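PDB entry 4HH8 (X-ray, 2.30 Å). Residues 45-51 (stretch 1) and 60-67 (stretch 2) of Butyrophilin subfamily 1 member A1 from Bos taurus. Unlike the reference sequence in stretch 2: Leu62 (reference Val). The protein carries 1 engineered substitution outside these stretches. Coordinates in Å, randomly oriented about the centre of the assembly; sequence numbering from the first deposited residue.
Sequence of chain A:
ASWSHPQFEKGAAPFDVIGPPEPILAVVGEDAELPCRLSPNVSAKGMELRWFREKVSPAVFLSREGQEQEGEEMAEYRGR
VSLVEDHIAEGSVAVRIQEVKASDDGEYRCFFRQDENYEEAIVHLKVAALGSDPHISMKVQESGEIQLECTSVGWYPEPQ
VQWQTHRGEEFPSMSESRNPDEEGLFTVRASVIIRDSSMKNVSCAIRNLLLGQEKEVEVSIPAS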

# COMPACT_ATOMS: atom_id res chain seq x y z
N LYS A 45 26.73 -12.99 -6.07
CA LYS A 45 27.68 -12.67 -4.96
C LYS A 45 28.80 -11.76 -5.42
O LYS A 45 29.47 -12.09 -6.39
CB LYS A 45 28.34 -13.93 -4.37
CG LYS A 45 27.40 -14.80 -3.54
CD LYS A 45 28.16 -15.85 -2.72
CE LYS A 45 27.28 -17.07 -2.46
NZ LYS A 45 28.09 -18.30 -2.21
N GLY A 46 29.00 -10.62 -4.76
CA GLY A 46 30.12 -9.71 -5.12
C GLY A 46 29.79 -8.64 -6.13
O GLY A 46 30.64 -7.80 -6.46
N MSE A 47 28.57 -8.66 -6.66
CA MSE A 47 28.13 -7.69 -7.64
C MSE A 47 27.71 -6.41 -6.93
O MSE A 47 27.41 -6.43 -5.76
CB MSE A 47 26.92 -8.22 -8.41
CG MSE A 47 27.28 -9.27 -9.43
SE MSE A 47 25.77 -9.57 -10.64
CE MSE A 47 25.86 -8.05 -11.82
N GLU A 48 27.66 -5.31 -7.65
CA GLU A 48 27.00 -4.15 -7.11
C GLU A 48 25.50 -4.34 -7.27
O GLU A 48 25.01 -4.49 -8.40
CB GLU A 48 27.45 -2.85 -7.80
CG GLU A 48 26.64 -1.61 -7.37
CD GLU A 48 27.00 -0.34 -8.15
OE1 GLU A 48 28.20 -0.13 -8.41
OE2 GLU A 48 26.08 0.46 -8.49
N LEU A 49 24.82 -4.35 -6.13
CA LEU A 49 23.35 -4.43 -6.02
C LEU A 49 22.83 -3.09 -5.52
O LEU A 49 23.16 -2.70 -4.41
CB LEU A 49 22.96 -5.52 -5.01
CG LEU A 49 23.60 -6.90 -5.23
CD1 LEU A 49 23.30 -7.85 -4.10
CD2 LEU A 49 23.23 -7.55 -6.58
N ARG A 50 22.05 -2.38 -6.33
CA ARG A 50 21.54 -1.06 -5.95
C ARG A 50 20.02 -1.00 -6.10
O ARG A 50 19.51 -1.26 -7.19
CB ARG A 50 22.16 0.03 -6.83
CG ARG A 50 21.71 1.45 -6.46
CD ARG A 50 22.17 2.52 -7.48
NE ARG A 50 23.62 2.63 -7.46
CZ ARG A 50 24.33 3.52 -6.77
NH1 ARG A 50 23.74 4.45 -6.02
NH2 ARG A 50 25.66 3.48 -6.83
N TRP A 51 19.30 -0.68 -5.05
CA TRP A 51 17.88 -0.35 -5.21
C TRP A 51 17.74 1.15 -5.06
O TRP A 51 18.38 1.76 -4.19
CB TRP A 51 17.03 -1.07 -4.17
CG TRP A 51 16.58 -2.43 -4.55
CD1 TRP A 51 15.32 -2.79 -4.87
CD2 TRP A 51 17.37 -3.62 -4.60
NE1 TRP A 51 15.26 -4.14 -5.12
CE2 TRP A 51 16.51 -4.67 -4.96
CE3 TRP A 51 18.71 -3.91 -4.30
CZ2 TRP A 51 16.94 -5.99 -5.10
CZ3 TRP A 51 19.15 -5.23 -4.44
CH2 TRP A 51 18.25 -6.25 -4.84
N VAL A 60 18.12 3.58 -2.11
CA VAL A 60 17.38 2.91 -1.05
C VAL A 60 18.30 1.91 -0.34
O VAL A 60 18.29 1.80 0.89
CB VAL A 60 16.13 2.19 -1.65
CG1 VAL A 60 15.43 1.29 -0.62
CG2 VAL A 60 15.18 3.20 -2.19
N PHE A 61 19.07 1.16 -1.13
CA PHE A 61 19.96 0.12 -0.63
C PHE A 61 21.12 -0.06 -1.62
O PHE A 61 20.94 -0.02 -2.86
CB PHE A 61 19.25 -1.21 -0.36
CG PHE A 61 20.19 -2.30 0.07
CD1 PHE A 61 20.54 -2.46 1.41
CD2 PHE A 61 20.80 -3.11 -0.87
CE1 PHE A 61 21.46 -3.44 1.79
CE2 PHE A 61 21.73 -4.07 -0.48
CZ PHE A 61 22.06 -4.24 0.85
N LEU A 62 22.33 -0.15 -1.07
CA LEU A 62 23.51 -0.33 -1.89
C LEU A 62 24.48 -1.32 -1.25
O LEU A 62 24.90 -1.16 -0.09
CB LEU A 62 24.18 1.01 -2.21
CG LEU A 62 25.38 0.93 -3.17
CD1 LEU A 62 25.03 0.24 -4.51
CD2 LEU A 62 26.08 2.31 -3.41
N SER A 63 24.77 -2.39 -1.98
CA SER A 63 25.85 -3.31 -1.63
C SER A 63 26.91 -3.22 -2.70
O SER A 63 26.58 -3.23 -3.90
CB SER A 63 25.34 -4.73 -1.56
OG SER A 63 26.32 -5.57 -1.01
N ARG A 64 28.17 -3.10 -2.31
CA ARG A 64 29.31 -3.34 -3.21
C ARG A 64 30.31 -4.27 -2.56
O ARG A 64 30.52 -4.22 -1.35
CB ARG A 64 30.04 -2.06 -3.57
CG ARG A 64 29.43 -1.27 -4.70
CD ARG A 64 30.47 -0.30 -5.30
NE ARG A 64 29.83 0.97 -5.65
CZ ARG A 64 29.72 2.02 -4.83
NH1 ARG A 64 30.23 1.96 -3.60
NH2 ARG A 64 29.11 3.12 -5.24
N GLU A 65 30.93 -5.13 -3.35
CA GLU A 65 31.96 -6.04 -2.84
C GLU A 65 31.48 -6.73 -1.57
O GLU A 65 32.19 -6.77 -0.56
CB GLU A 65 33.27 -5.28 -2.59
CG GLU A 65 34.41 -5.64 -3.56
CD GLU A 65 34.52 -4.68 -4.74
OE1 GLU A 65 34.95 -3.51 -4.53
OE2 GLU A 65 34.21 -5.11 -5.88
N GLY A 66 30.26 -7.26 -1.63
CA GLY A 66 29.61 -7.97 -0.52
C GLY A 66 29.41 -7.17 0.76
O GLY A 66 29.14 -7.75 1.82
N GLN A 67 29.50 -5.85 0.69
CA GLN A 67 29.19 -5.05 1.88
C GLN A 67 28.17 -3.92 1.66
O GLN A 67 28.22 -3.17 0.68
CB GLN A 67 30.47 -4.55 2.57
CG GLN A 67 31.56 -5.64 2.69
CD GLN A 67 32.38 -5.58 3.97
OE1 GLN A 67 32.81 -4.50 4.42
NE2 GLN A 67 32.63 -6.76 4.57

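The two stretches pair as antiparallel strands, 48-51 against 61-64, with N-to-C directions 175° apart and axes approaching to 4.7 Å. Lys45 precedes the contact; its side chain comes no nearer to stretch 2 than the 7.2 Å from Lys45 CB to Gly66 CA. Gly46 meets the turn that follows the second strand, its CA lying 4.3 Å from Gly66 N. With phi/psi of 91/-3, Gly46 adopts a backbone conformation in which a CB would be jammed against the carbonyl O of Lys45, so the local backbone alone calls for glycine. The selenomethionine Met47 directs its CA-to-CB bond away from stretch 2 and contributes through its backbone: its O lies 3.8 Å from Ser63 O, a contact of two acceptors and therefore no hydrogen bond.

At Glu48 the pairing becomes specific. Its CA makes a CA-H...O contact with Ser63 O (3.4 Å, 148° at H). Its carboxylate forms a salt bridge with Arg64, OE1 to NE at 3.4 Å; the 144° N-H...acceptor angle marks the included hydrogen bond as weak, and OE1 sits at the edge of the guanidinium, near its plane. The other oxygen, OE2, serves Arg50 within stretch 1 through a salt bridge to NE at 3.4 Å. One carboxylate thus bridges two arginines, its negative charge helping to offset the proximity of like charges at Arg50 NH2 and Arg64 NH2, 3.8 Å apart.

Leu49 and Ser63 form a hydrogen-bonded pair. Leu49 N donates to Ser63 O at 3.1 Å (152°), and Ser63 N returns a nearly linear bond to Leu49 O at 2.9 Å (173°). Leu49 O also receives a CA-H...O contact from Leu62 CA at 3.5 Å.

Arg50 faces Leu62 in a non-hydrogen-bonded pair, with their CA atoms 4.6 Å apart, closer than the 5.2 Å between Leu49 CA and Ser63 CA. The backbones are linked here by the contact of Arg50 CA with Phe61 O (3.3 Å, 143° at H). Leu62, which differs from the reference sequence, places CD2 over one face of the Arg50 guanidinium, 3.6 Å from NH2, packing an apolar methyl against the flat group.

Trp51 completes the register with Phe61: Trp51 N donates to Phe61 O at 2.8 Å (154°), and Phe61 N donates to Trp51 O at 3.2 Å (165°). Trp51 O also accepts a weak bond from Val60 N, short at 2.8 Å but bent to 126°. Side chains reinforce this end, with Trp51 CE3 4.1 Å from Phe61 CD2 in an oblique approach and Trp51 CB 4.2 Å from Val60 CB.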